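L-lysine 6-monooxygenase involved in desferrioxamine biosynthesis (Erwinia amylovora CFBP1430, PDB 5O8R) hydroxylates cadaverine as an FAD- and NADPH-dependent monooxygenase in the biosynthesis of the siderophore desferrioxamine by the fire blight pathogen. Local coordinates at the interface of chains A and B and the interface of chains A and C. Coordinates in Å, arbitrary orientation; residue numbers count along the deposited sequence, not the author numbering. Chains: chain A/B/C, L-lysine 6-monooxygenase involved in desferrioxamine biosynthesis.

Contact 1: the interface of chains A and B. Residues chain A 238-239, 242, 424; chain B 283, 286-287, 290.
B:Tyr283 turns its ring out from helix 276-290 with CG anti to the backbone N (chi1 -176°), while A:Phe424 carries its own ring with CG anti to the carbonyl carbon (chi1 -63°), and the two rings meet across the two-fold interface between copies A and B, which may be a subunit interface of an oligomer; each contact has a twin with the chains exchanged. They stand nearly perpendicular, with planes 86° apart and centroids 5.5 Å from each other. The CD2-CE2 rim of A:Phe424 points at a face of B:Tyr283, near its CE2-CZ side, so the phenylalanine supplies the edge and the tyrosine the face.

The other face of the tyrosine lies against the aliphatic part of A:Lys238, which crosses it at about a right angle at the start of helix 238-241. CB of the lysine approaches the tyrosine CG at 3.8 Å, and CD comes in farther along, near CD1. B:Tyr283 is thus clasped between a phenyl rim and a methylene chain, both from chain A, with a methyl group of A:Leu239 near CD2.

A:Phe424 in turn has one face packed by B:Leu286, whose CB sits over the ring centre, 3.8 Å from the centroid. B:Leu286 and B:Tyr283 are three residues apart on the helix, so neighbouring turns hold the phenyl group by its face and its edge. B:Gln290, a turn farther on, also borders this ring, but it is poorly ordered and its close approach is doubtful.

A:Glu242 organises the polar margin. Its extended chain brings the carboxylate beside the tyrosine ring, and OE2 accepts a hydrogen bond of 2.9 Å from the backbone N of A:Phe424, which arrives from above the carboxylate plane. This bond, within chain A, holds the backbone at A:Phe424 against A:Glu242. The same OE2 is 2.6 Å from a water molecule, which in turn lies 2.6 Å from the phenol OH of B:Tyr283.

Contact 2: the interface of chains A and C. Residues chain A 61, 93-96; chain C 60, 96-97, 238.
The loop that follows helix 87-93 in this member of the lysine/ornithine N-hydroxylase family pairs with its own copy here, bringing A:Phe96 and C:Phe96 together across a two-fold axis. Their side chains come from opposite directions, and the rings stack face on face, centroids 3.6 Å apart and planes inclined by 16°. The overlap is offset toward the rims; the separation there is modelled too tightly to be read in detail.

A:Glu94 closes the opposite face of C:Phe96. Its CG is anti to the backbone N (chi1 -160°) and the chain then runs straight on, which carries the CG methylene past the ring face, opposite in direction to the C:Phe96 side chain, 4.0 Å from the ring centroid. The phenylalanine is thereby sandwiched between an aromatic ring and an aliphatic stem, and the two-fold repeats that arrangement with the chains exchanged. Beyond the stem, the carboxylate crosses C:Phe97 nearly at a right angle, with OE1 3.5 Å from CE2 at the ring's far end. C:Pro60 borders the other oxygen, OE2. At the margin, C:Phe96 CE1 comes up to the edge of the A:Phe61 ring, in its plane, 4.0 Å from CE2.

A polar link lies on the other flank. C:Lys238, its chain bent at the last torsion, donates from NZ to the backbone O of A:Arg93 at 3.0 Å. The donor stands somewhat out of the carbonyl plane, with a C=O...N angle of 137°. That carbonyl sits at the C-terminal end of helix 87-93, where the helix dipole would be expected to favour a cation. The guanidinium of A:Arg93 is turned back toward its own chain: NH2 makes a salt bridge with A:Asp95, 3.5 Å from the carboxylate oxygen OD2. The carboxylate may offset part of the positive charge that the guanidinium and the lysine bring together, C:Lys238 NZ being 6.1 Å from A:Arg93 NH1.

Contact 1: the interface of chains A and B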
ATOM      1  N   LYS A 238      -1.569 -14.093   5.753  1.00 47.55           N
ATOM      2  CA  LYS A 238      -0.350 -14.733   6.219  1.00 43.19           C
ATOM      3  C   LYS A 238      -0.590 -15.893   7.114  1.00 41.74           C
ATOM      4  O   LYS A 238       0.148 -16.878   7.048  1.00 37.74           O
ATOM      5  CB  LYS A 238       0.512 -13.729   6.925  1.00 43.41           C
ATOM      6  CG  LYS A 238       1.015 -12.657   5.987  1.00 42.59           C
ATOM      7  CD  LYS A 238       1.854 -11.685   6.752  1.00 44.10           C
ATOM      8  CE  LYS A 238       2.783 -10.927   5.861  1.00 45.27           C
ATOM      9  NZ  LYS A 238       2.877  -9.527   6.354  1.00 48.88           N
ATOM     10  N   LEU A 239      -1.631 -15.798   7.940  1.00 44.26           N
ATOM     11  CA  LEU A 239      -2.120 -16.993   8.662  1.00 46.01           C
ATOM     12  C   LEU A 239      -2.422 -18.155   7.741  1.00 46.12           C
ATOM     13  O   LEU A 239      -1.966 -19.258   8.020  1.00 49.83           O
ATOM     14  CB  LEU A 239      -3.299 -16.718   9.600  1.00 45.13           C
ATOM     15  CG  LEU A 239      -2.923 -16.057  10.961  1.00 46.03           C
ATOM     16  CD1 LEU A 239      -4.180 -15.874  11.806  1.00 45.30           C
ATOM     17  CD2 LEU A 239      -1.861 -16.815  11.747  1.00 43.47           C
ATOM     18  N   GLU A 242       0.626 -20.280   6.257  1.00 54.65           N
ATOM     19  CA  GLU A 242       1.131 -21.366   7.131  1.00 52.62           C
ATOM     20  C   GLU A 242       0.659 -22.731   6.679  1.00 51.15           C
ATOM     21  O   GLU A 242       1.320 -23.740   6.881  1.00 54.24           O
ATOM     22  CB  GLU A 242       0.765 -21.133   8.591  1.00 50.78           C
ATOM     23  CG  GLU A 242       1.605 -20.034   9.214  1.00 50.05           C
ATOM     24  CD  GLU A 242       1.406 -19.906  10.694  1.00 51.17           C
ATOM     25  OE1 GLU A 242       0.286 -20.231  11.189  1.00 53.61           O
ATOM     26  OE2 GLU A 242       2.382 -19.474  11.346  1.00 47.01           O
ATOM     27  N   PHE A 424       3.016 -20.916  13.774  1.00 57.85           N
ATOM     28  CA  PHE A 424       2.366 -20.633  15.033  1.00 49.65           C
ATOM     29  C   PHE A 424       1.118 -21.503  15.259  1.00 47.65           C
ATOM     30  O   PHE A 424       0.827 -21.941  16.364  1.00 53.78           O
ATOM     31  CB  PHE A 424       1.965 -19.194  15.027  1.00 47.88           C
ATOM     32  CG  PHE A 424       3.104 -18.281  14.937  1.00 48.29           C
ATOM     33  CD1 PHE A 424       3.872 -18.045  16.030  1.00 52.18           C
ATOM     34  CD2 PHE A 424       3.428 -17.674  13.769  1.00 55.51           C
ATOM     35  CE1 PHE A 424       4.940 -17.177  15.979  1.00 53.58           C
ATOM     36  CE2 PHE A 424       4.510 -16.803  13.693  1.00 60.33           C
ATOM     37  CZ  PHE A 424       5.268 -16.549  14.805  1.00 54.57           C
TER
ATOM     38  N   TYR B 283      -0.312 -11.747  12.495  1.00 39.04           N
ATOM     39  CA  TYR B 283       0.883 -12.548  12.153  1.00 39.53           C
ATOM     40  C   TYR B 283       2.183 -11.780  12.372  1.00 39.82           C
ATOM     41  O   TYR B 283       3.074 -12.291  13.012  1.00 41.39           O
ATOM     42  CB  TYR B 283       0.825 -13.075  10.727  1.00 38.06           C
ATOM     43  CG  TYR B 283       1.975 -13.970  10.408  1.00 36.48           C
ATOM     44  CD1 TYR B 283       3.205 -13.436  10.102  1.00 38.16           C
ATOM     45  CD2 TYR B 283       1.838 -15.362  10.401  1.00 34.73           C
ATOM     46  CE1 TYR B 283       4.276 -14.272   9.811  1.00 38.84           C
ATOM     47  CE2 TYR B 283       2.913 -16.199  10.129  1.00 31.45           C
ATOM     48  CZ  TYR B 283       4.120 -15.638   9.845  1.00 33.64           C
ATOM     49  OH  TYR B 283       5.224 -16.369   9.565  1.00 36.54           O
ATOM     50  N   LEU B 286       2.839 -11.712  15.997  1.00 42.56           N
ATOM     51  CA  LEU B 286       3.352 -12.934  16.553  1.00 41.47           C
ATOM     52  C   LEU B 286       4.850 -13.041  16.222  1.00 41.27           C
ATOM     53  O   LEU B 286       5.662 -13.360  17.061  1.00 47.30           O
ATOM     54  CB  LEU B 286       2.588 -14.123  15.991  1.00 43.00           C
ATOM     55  CG  LEU B 286       1.134 -14.223  16.411  1.00 45.03           C
ATOM     56  CD1 LEU B 286       0.321 -15.292  15.680  1.00 46.32           C
ATOM     57  CD2 LEU B 286       1.083 -14.483  17.899  1.00 47.37           C
ATOM     58  N   TYR B 287       5.213 -12.754  14.994  1.00 40.23           N
ATOM     59  CA  TYR B 287       6.601 -12.763  14.578  1.00 39.95           C
ATOM     60  C   TYR B 287       7.444 -11.818  15.450  1.00 40.83           C
ATOM     61  O   TYR B 287       8.511 -12.189  15.909  1.00 41.39           O
ATOM     62  CB  TYR B 287       6.680 -12.347  13.088  1.00 37.98           C
ATOM     63  CG  TYR B 287       8.044 -12.425  12.487  1.00 32.86           C
ATOM     64  CD1 TYR B 287       8.969 -11.397  12.707  1.00 31.02           C
ATOM     65  CD2 TYR B 287       8.409 -13.517  11.718  1.00 31.94           C
ATOM     66  CE1 TYR B 287      10.222 -11.440  12.179  1.00 32.64           C
ATOM     67  CE2 TYR B 287       9.665 -13.591  11.180  1.00 34.27           C
ATOM     68  CZ  TYR B 287      10.574 -12.538  11.414  1.00 35.18           C
ATOM     69  OH  TYR B 287      11.846 -12.562  10.921  1.00 34.81           O
ATOM     70  N   GLN B 290       7.814 -13.057  19.041  0.50 48.18           N
ATOM     71  CA  GLN B 290       8.659 -14.276  19.127  0.50 49.70           C
ATOM     72  C   GLN B 290      10.135 -13.980  19.161  0.50 45.78           C
ATOM     73  O   GLN B 290      10.940 -14.805  19.539  0.50 43.95           O
ATOM     74  CB  GLN B 290       8.423 -15.264  17.959  0.50 54.69           C
ATOM     75  CG  GLN B 290       9.484 -16.390  17.813  0.50 60.77           C
ATOM     76  CD  GLN B 290       8.878 -17.721  17.411  0.50 87.92           C
ATOM     77  OE1 GLN B 290       7.844 -17.778  16.746  0.50119.46           O
ATOM     78  NE2 GLN B 290       9.500 -18.817  17.865  0.50110.21           N
TER
HETATM   79  O   HOH W   1       4.696 -18.728  10.470  1.00 34.34           O

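Contact 2: the interface of chains A and C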
ATOM      1  N   PHE A  61      10.662 -13.660  -4.337  1.00 39.37           N
ATOM      2  CA  PHE A  61      11.812 -14.120  -5.064  1.00 36.15           C
ATOM      3  C   PHE A  61      12.642 -15.180  -4.328  1.00 36.99           C
ATOM      4  O   PHE A  61      13.279 -15.978  -4.948  1.00 37.09           O
ATOM      5  CB  PHE A  61      12.615 -12.942  -5.489  1.00 33.87           C
ATOM      6  CG  PHE A  61      13.295 -12.238  -4.390  1.00 35.92           C
ATOM      7  CD1 PHE A  61      14.436 -12.764  -3.821  1.00 41.39           C
ATOM      8  CD2 PHE A  61      12.872 -11.007  -3.995  1.00 37.25           C
ATOM      9  CE1 PHE A  61      15.113 -12.071  -2.844  1.00 43.76           C
ATOM     10  CE2 PHE A  61      13.533 -10.311  -3.026  1.00 40.50           C
ATOM     11  CZ  PHE A  61      14.654 -10.833  -2.447  1.00 42.20           C
ATOM     12  N   ARG A  93      14.395  -1.194  -6.986  0.50 31.29           N
ATOM     13  CA  ARG A  93      13.114  -1.809  -7.282  0.50 29.15           C
ATOM     14  C   ARG A  93      12.380  -2.219  -6.010  0.50 28.93           C
ATOM     15  O   ARG A  93      11.224  -1.895  -5.882  0.50 30.85           O
ATOM     16  CB  ARG A  93      13.295  -3.012  -8.208  0.50 26.94           C
ATOM     17  CG  ARG A  93      11.983  -3.451  -8.815  0.50 25.19           C
ATOM     18  CD  ARG A  93      12.113  -3.993 -10.223  0.50 22.71           C
ATOM     19  NE  ARG A  93      10.977  -4.837 -10.462  0.50 20.28           N
ATOM     20  CZ  ARG A  93       9.930  -4.441 -11.118  0.50 19.63           C
ATOM     21  NH1 ARG A  93       9.934  -3.243 -11.628  0.50 20.59           N
ATOM     22  NH2 ARG A  93       8.920  -5.244 -11.295  0.50 19.26           N
ATOM     23  N   GLU A  94      13.053  -2.867  -5.056  1.00 29.72           N
ATOM     24  CA  GLU A  94      12.397  -3.329  -3.808  1.00 33.25           C
ATOM     25  C   GLU A  94      11.056  -4.095  -4.108  1.00 32.19           C
ATOM     26  O   GLU A  94       9.989  -3.648  -3.715  1.00 30.38           O
ATOM     27  CB  GLU A  94      12.139  -2.119  -2.901  1.00 35.99           C
ATOM     28  CG  GLU A  94      11.912  -2.392  -1.419  1.00 41.39           C
ATOM     29  CD  GLU A  94      11.659  -1.071  -0.645  1.00 50.59           C
ATOM     30  OE1 GLU A  94      10.586  -0.896   0.055  1.00 47.88           O
ATOM     31  OE2 GLU A  94      12.537  -0.172  -0.777  1.00 54.78           O
ATOM     32  N   ASP A  95      11.095  -5.176  -4.875  1.00 29.34           N
ATOM     33  CA  ASP A  95       9.880  -5.840  -5.182  1.00 31.28           C
ATOM     34  C   ASP A  95       9.967  -7.391  -5.105  1.00 31.29           C
ATOM     35  O   ASP A  95      10.581  -8.129  -5.920  1.00 30.41           O
ATOM     36  CB  ASP A  95       9.375  -5.286  -6.490  1.00 36.79           C
ATOM     37  CG  ASP A  95       8.014  -5.898  -6.934  1.00 45.04           C
ATOM     38  OD1 ASP A  95       7.412  -6.614  -6.101  1.00 49.53           O
ATOM     39  OD2 ASP A  95       7.557  -5.660  -8.103  1.00 46.34           O
ATOM     40  N   PHE A  96       9.308  -7.906  -4.099  1.00 28.95           N
ATOM     41  CA  PHE A  96       9.355  -9.325  -3.891  1.00 32.22           C
ATOM     42  C   PHE A  96       8.993 -10.191  -5.132  1.00 32.02           C
ATOM     43  O   PHE A  96       9.485 -11.299  -5.335  1.00 32.68           O
ATOM     44  CB  PHE A  96       8.486  -9.653  -2.682  1.00 34.79           C
ATOM     45  CG  PHE A  96       9.189  -9.393  -1.378  1.00 34.90           C
ATOM     46  CD1 PHE A  96      10.272 -10.160  -1.014  1.00 38.69           C
ATOM     47  CD2 PHE A  96       8.804  -8.384  -0.560  1.00 34.44           C
ATOM     48  CE1 PHE A  96      10.930  -9.945   0.164  1.00 39.94           C
ATOM     49  CE2 PHE A  96       9.440  -8.156   0.621  1.00 35.84           C
ATOM     50  CZ  PHE A  96      10.507  -8.940   0.993  1.00 39.38           C
TER
ATOM     51  N   PRO C  60      16.296  -2.163   3.070  1.00 38.64           N
ATOM     52  CA  PRO C  60      15.835  -3.558   2.941  1.00 39.67           C
ATOM     53  C   PRO C  60      16.880  -4.605   3.372  1.00 41.51           C
ATOM     54  O   PRO C  60      18.090  -4.297   3.420  1.00 38.55           O
ATOM     55  CB  PRO C  60      15.524  -3.705   1.463  1.00 42.23           C
ATOM     56  CG  PRO C  60      15.676  -2.341   0.877  1.00 47.32           C
ATOM     57  CD  PRO C  60      16.633  -1.603   1.775  1.00 44.42           C
ATOM     58  N   PHE C  96      10.575  -6.285   3.778  1.00 35.67           N
ATOM     59  CA  PHE C  96      11.918  -6.030   3.402  1.00 40.17           C
ATOM     60  C   PHE C  96      12.696  -5.430   4.563  1.00 42.06           C
ATOM     61  O   PHE C  96      13.924  -5.322   4.522  1.00 47.34           O
ATOM     62  CB  PHE C  96      11.972  -5.034   2.213  1.00 40.34           C
ATOM     63  CG  PHE C  96      11.919  -5.682   0.846  1.00 37.05           C
ATOM     64  CD1 PHE C  96      12.973  -6.431   0.364  1.00 38.32           C
ATOM     65  CD2 PHE C  96      10.841  -5.494   0.041  1.00 38.31           C
ATOM     66  CE1 PHE C  96      12.930  -7.007  -0.874  1.00 40.10           C
ATOM     67  CE2 PHE C  96      10.782  -6.054  -1.208  1.00 40.62           C
ATOM     68  CZ  PHE C  96      11.824  -6.817  -1.671  1.00 43.90           C
ATOM     69  N   PHE C  97      11.994  -5.019   5.591  1.00 40.41           N
ATOM     70  CA  PHE C  97      12.612  -4.246   6.636  1.00 40.84           C
ATOM     71  C   PHE C  97      12.607  -4.986   7.944  1.00 39.76           C
ATOM     72  O   PHE C  97      11.567  -5.136   8.619  1.00 41.48           O
ATOM     73  CB  PHE C  97      11.879  -2.919   6.760  1.00 42.64           C
ATOM     74  CG  PHE C  97      11.959  -2.096   5.513  1.00 38.65           C
ATOM     75  CD1 PHE C  97      13.121  -1.424   5.212  1.00 39.08           C
ATOM     76  CD2 PHE C  97      10.919  -2.045   4.643  1.00 36.30           C
ATOM     77  CE1 PHE C  97      13.242  -0.696   4.067  1.00 37.37           C
ATOM     78  CE2 PHE C  97      11.024  -1.321   3.503  1.00 38.02           C
ATOM     79  CZ  PHE C  97      12.186  -0.647   3.208  1.00 38.84           C
ATOM     80  N   LYS C 238      12.152   6.092  -5.954  1.00 37.48           N
ATOM     81  CA  LYS C 238      13.174   5.289  -6.593  1.00 36.56           C
ATOM     82  C   LYS C 238      14.138   6.065  -7.454  1.00 35.78           C
ATOM     83  O   LYS C 238      15.295   5.737  -7.497  1.00 37.74           O
ATOM     84  CB  LYS C 238      12.546   4.178  -7.386  1.00 38.14           C
ATOM     85  CG  LYS C 238      11.689   3.311  -6.495  1.00 41.56           C
ATOM     86  CD  LYS C 238      11.224   2.029  -7.155  1.00 41.58           C
ATOM     87  CE  LYS C 238      10.495   1.228  -6.113  1.00 42.25           C
ATOM     88  NZ  LYS C 238       9.447   0.418  -6.742  1.00 45.18           N
TER

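The centres of the C-alpha atoms of contact 1 and contact 2 are about 21 Å apart, and the two join chain A to different copies, B and C, through separate two-fold interfaces. They have Lys238 and its helix 238-241 in common: chain A uses the residue in contact 1, chain C in contact 2. As every copy is the same protein, one lysine can serve both interfaces, its stem in one and its amino group in the other. Two different two-fold interfaces on one subunit fit a tetramer built as a dimer of dimers, as the four-chain deposited assembly suggests, though the structure alone does not show this form in solution.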